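Local coordinates for protein aspartokinase (PDB 3L76) that probably phosphorylates the beta-carboxyl group of aspartate with ATP, an early step toward lysine and threonine, and binds both of those amino acids at its ACT domains, at residues 531-536 with 564-569. Residues are numbered along the deposited sequence; the frame is centred on the assembly and turned at random.
With LYS (lysine), chain E.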
ATOM      1  N   SER A 531      40.600   0.129  14.024  1.00 52.94           N
ATOM      2  CA  SER A 531      40.017   0.812  15.167  1.00 36.25           C
ATOM      3  C   SER A 531      39.762  -0.153  16.317  1.00 45.96           C
ATOM      4  O   SER A 531      39.345  -1.293  16.110  1.00 52.82           O
ATOM      5  CB  SER A 531      38.690   1.472  14.773  1.00 40.22           C
ATOM      6  OG  SER A 531      38.833   2.468  13.786  1.00 47.55           O
ATOM      7  N   ILE A 532      40.001   0.312  17.533  1.00 37.15           N
ATOM      8  CA  ILE A 532      39.562  -0.418  18.710  1.00 42.43           C
ATOM      9  C   ILE A 532      38.568   0.460  19.460  1.00 41.93           C
ATOM     10  O   ILE A 532      38.696   1.679  19.462  1.00 40.69           O
ATOM     11  CB  ILE A 532      40.737  -0.839  19.617  1.00 52.03           C
ATOM     12  CG1 ILE A 532      41.341   0.370  20.329  1.00 37.90           C
ATOM     13  CG2 ILE A 532      41.802  -1.600  18.815  1.00 41.01           C
ATOM     14  CD1 ILE A 532      42.538   0.037  21.168  1.00 39.77           C
ATOM     15  N   VAL A 533      37.542  -0.155  20.044  1.00 41.45           N
ATOM     16  CA  VAL A 533      36.514   0.584  20.762  1.00 24.77           C
ATOM     17  C   VAL A 533      36.251  -0.087  22.096  1.00 47.29           C
ATOM     18  O   VAL A 533      36.261  -1.308  22.194  1.00 43.84           O
ATOM     19  CB  VAL A 533      35.207   0.684  19.963  1.00 38.65           C
ATOM     20  CG1 VAL A 533      34.080   1.210  20.850  1.00 34.14           C
ATOM     21  CG2 VAL A 533      35.388   1.575  18.734  1.00 41.47           C
ATOM     22  N   GLY A 534      36.039   0.720  23.125  1.00 44.77           N
ATOM     23  CA  GLY A 534      35.827   0.202  24.458  1.00 29.26           C
ATOM     24  C   GLY A 534      35.574   1.326  25.433  1.00 46.52           C
ATOM     25  O   GLY A 534      36.371   2.255  25.541  1.00 46.78           O
ATOM     26  N   SER A 535      34.450   1.234  26.136  1.00 32.33           N
ATOM     27  CA  SER A 535      34.084   2.189  27.175  1.00 48.72           C
ATOM     28  C   SER A 535      35.042   2.125  28.361  1.00 53.74           C
ATOM     29  O   SER A 535      35.191   3.089  29.111  1.00 56.28           O
ATOM     30  CB  SER A 535      32.654   1.915  27.656  1.00 35.63           C
ATOM     31  OG  SER A 535      31.723   2.255  26.644  1.00 77.66           O
ATOM     32  N   GLY A 536      35.687   0.979  28.533  1.00 32.37           N
ATOM     33  CA  GLY A 536      36.605   0.797  29.632  1.00 54.80           C
ATOM     34  C   GLY A 536      37.924   1.539  29.503  1.00 55.14           C
ATOM     35  O   GLY A 536      38.690   1.587  30.458  1.00 72.86           O
ATOM     36  N   SER A 564      38.601   9.235  20.052  1.00 32.29           N
ATOM     37  CA  SER A 564      37.581   9.816  20.931  1.00 34.70           C
ATOM     38  C   SER A 564      37.814   9.209  22.312  1.00 35.84           C
ATOM     39  O   SER A 564      38.793   8.500  22.515  1.00 36.72           O
ATOM     40  CB  SER A 564      36.159   9.557  20.423  1.00 35.47           C
ATOM     41  OG  SER A 564      35.782   8.210  20.574  1.00 37.64           O
ATOM     42  N   GLU A 565      36.948   9.476  23.273  1.00 32.59           N
ATOM     43  CA  GLU A 565      37.166   8.898  24.603  1.00 32.29           C
ATOM     44  C   GLU A 565      37.159   7.366  24.611  1.00 32.15           C
ATOM     45  O   GLU A 565      37.728   6.754  25.503  1.00 28.57           O
ATOM     46  CB  GLU A 565      36.140   9.417  25.616  1.00 40.88           C
ATOM     47  CG  GLU A 565      36.053  10.936  25.724  1.00 19.48           C
ATOM     48  CD  GLU A 565      35.280  11.548  24.586  1.00 30.77           C
ATOM     49  OE1 GLU A 565      34.734  10.783  23.763  1.00 39.62           O
ATOM     50  OE2 GLU A 565      35.205  12.789  24.531  1.00 26.04           O
ATOM     51  N   ILE A 566      36.513   6.743  23.629  1.00 34.07           N
ATOM     52  CA  ILE A 566      36.356   5.286  23.652  1.00 27.00           C
ATOM     53  C   ILE A 566      36.724   4.595  22.340  1.00 37.95           C
ATOM     54  O   ILE A 566      36.570   3.384  22.208  1.00 50.00           O
ATOM     55  CB  ILE A 566      34.905   4.860  24.084  1.00 47.40           C
ATOM     56  CG1 ILE A 566      33.887   5.110  22.969  1.00 47.79           C
ATOM     57  CG2 ILE A 566      34.475   5.592  25.359  1.00 24.38           C
ATOM     58  CD1 ILE A 566      32.472   4.681  23.343  1.00 23.24           C
ATOM     59  N   LYS A 567      37.206   5.369  21.374  1.00 34.41           N
ATOM     60  CA  LYS A 567      37.647   4.818  20.090  1.00 43.49           C
ATOM     61  C   LYS A 567      39.033   5.322  19.736  1.00 37.24           C
ATOM     62  O   LYS A 567      39.285   6.523  19.790  1.00 40.61           O
ATOM     63  CB  LYS A 567      36.689   5.195  18.958  1.00 27.98           C
ATOM     64  CG  LYS A 567      37.001   4.490  17.646  1.00 38.92           C
ATOM     65  CD  LYS A 567      35.960   4.799  16.549  1.00 41.09           C
ATOM     66  CE  LYS A 567      35.941   3.706  15.469  1.00 26.59           C
ATOM     67  NZ  LYS A 567      35.295   4.183  14.225  1.00 51.74           N
ATOM     68  N   ILE A 568      39.929   4.398  19.399  1.00 29.30           N
ATOM     69  CA  ILE A 568      41.216   4.738  18.796  1.00 38.09           C
ATOM     70  C   ILE A 568      41.266   4.156  17.388  1.00 41.80           C
ATOM     71  O   ILE A 568      41.001   2.971  17.197  1.00 34.00           O
ATOM     72  CB  ILE A 568      42.429   4.223  19.607  1.00 43.07           C
ATOM     73  CG1 ILE A 568      42.377   4.716  21.053  1.00 43.97           C
ATOM     74  CG2 ILE A 568      43.719   4.701  18.970  1.00 33.02           C
ATOM     75  CD1 ILE A 568      43.074   3.791  22.032  1.00 35.88           C
ATOM     76  N   SER A 569      41.563   5.010  16.410  1.00 26.41           N
ATOM     77  CA  SER A 569      41.803   4.593  15.030  1.00 46.41           C
ATOM     78  C   SER A 569      43.261   4.855  14.599  1.00 46.06           C
ATOM     79  O   SER A 569      43.816   5.935  14.839  1.00 32.72           O
ATOM     80  CB  SER A 569      40.865   5.341  14.077  1.00 26.13           C
ATOM     81  OG  SER A 569      39.526   4.990  14.283  1.00 50.85           O
TER
HETATM   82  N   LYS E 603      42.744   6.687  28.098  1.00 21.76           N
HETATM   83  CA  LYS E 603      43.372   5.595  27.367  1.00 35.84           C
HETATM   84  C   LYS E 603      44.887   5.607  27.608  1.00 51.63           C
HETATM   85  O   LYS E 603      45.421   6.504  28.280  1.00 31.17           O
HETATM   86  CB  LYS E 603      43.044   5.669  25.869  1.00 32.33           C
HETATM   87  CG  LYS E 603      43.402   7.006  25.183  1.00 25.28           C
HETATM   88  CD  LYS E 603      43.036   6.979  23.685  1.00 39.93           C
HETATM   89  CE  LYS E 603      41.534   7.149  23.462  1.00 25.09           C
HETATM   90  NZ  LYS E 603      41.032   8.392  24.148  1.00 35.58           N
HETATM   91  OXT LYS E 603      45.607   4.710  27.161  1.00 29.33           O
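Ile-532 and Ile-568 sit opposite one another in the two strands as a hydrogen-bonded antiparallel pair: Ile-532 N donates to Ile-568 O at 2.9 Å, and Ile-568 N returns the bond to Ile-532 O. Their side chains run side by side in the same direction and meet through the CD1 methyls, 3.9 Å apart. Ile-568 reaches the ligand as well, because its CG1, anti to the carbonyl carbon (chi1 -55°), lies 3.5 Å from CE of the bound lysine and CD1 sits against CD of the ligand. The other face of the ribbon carries Ser-531, Val-533, Lys-567 and Ser-569. There the extended Lys-567 chain passes obliquely across Val-533, CG 3.5 Å from Val-533 CG2, and then brings its CE beside Ser-531 CB. At that end the two serine hydroxyls join tip to tip, Ser-531 OG to Ser-569 OG at 2.7 Å. Past the paired strands, Gly-534 N still bonds to Ile-566 O, while Ile-566 CB rests against Gly-534 O and its CG2 reaches Ser-535 CA. The turn that follows Thr-563 is tied by Ser-564 N to Lys-567 O at 2.8 Å; Ser-564 O accepts a 2.8 Å hydrogen bond from NZ of the ligand. Further out, helix 543-552 packs on the isoleucine face through Phe-547, and helix 199-204 of the kinase domain meets Val-533, Ile-566 and Lys-567. Glu-565 turns away to salt bridges with Lys-357 and Lys-395. Ile-299, Asp-300, Met-537 and Ala-544 give the ligand further hydrogen bonds through their backbones, and Asp-298 through its side chain. This is an antiparallel strand pair of an ACT domain, whose adjoining turn and Ile-568 line part of a lysine pocket, consistent with allosteric control by lysine.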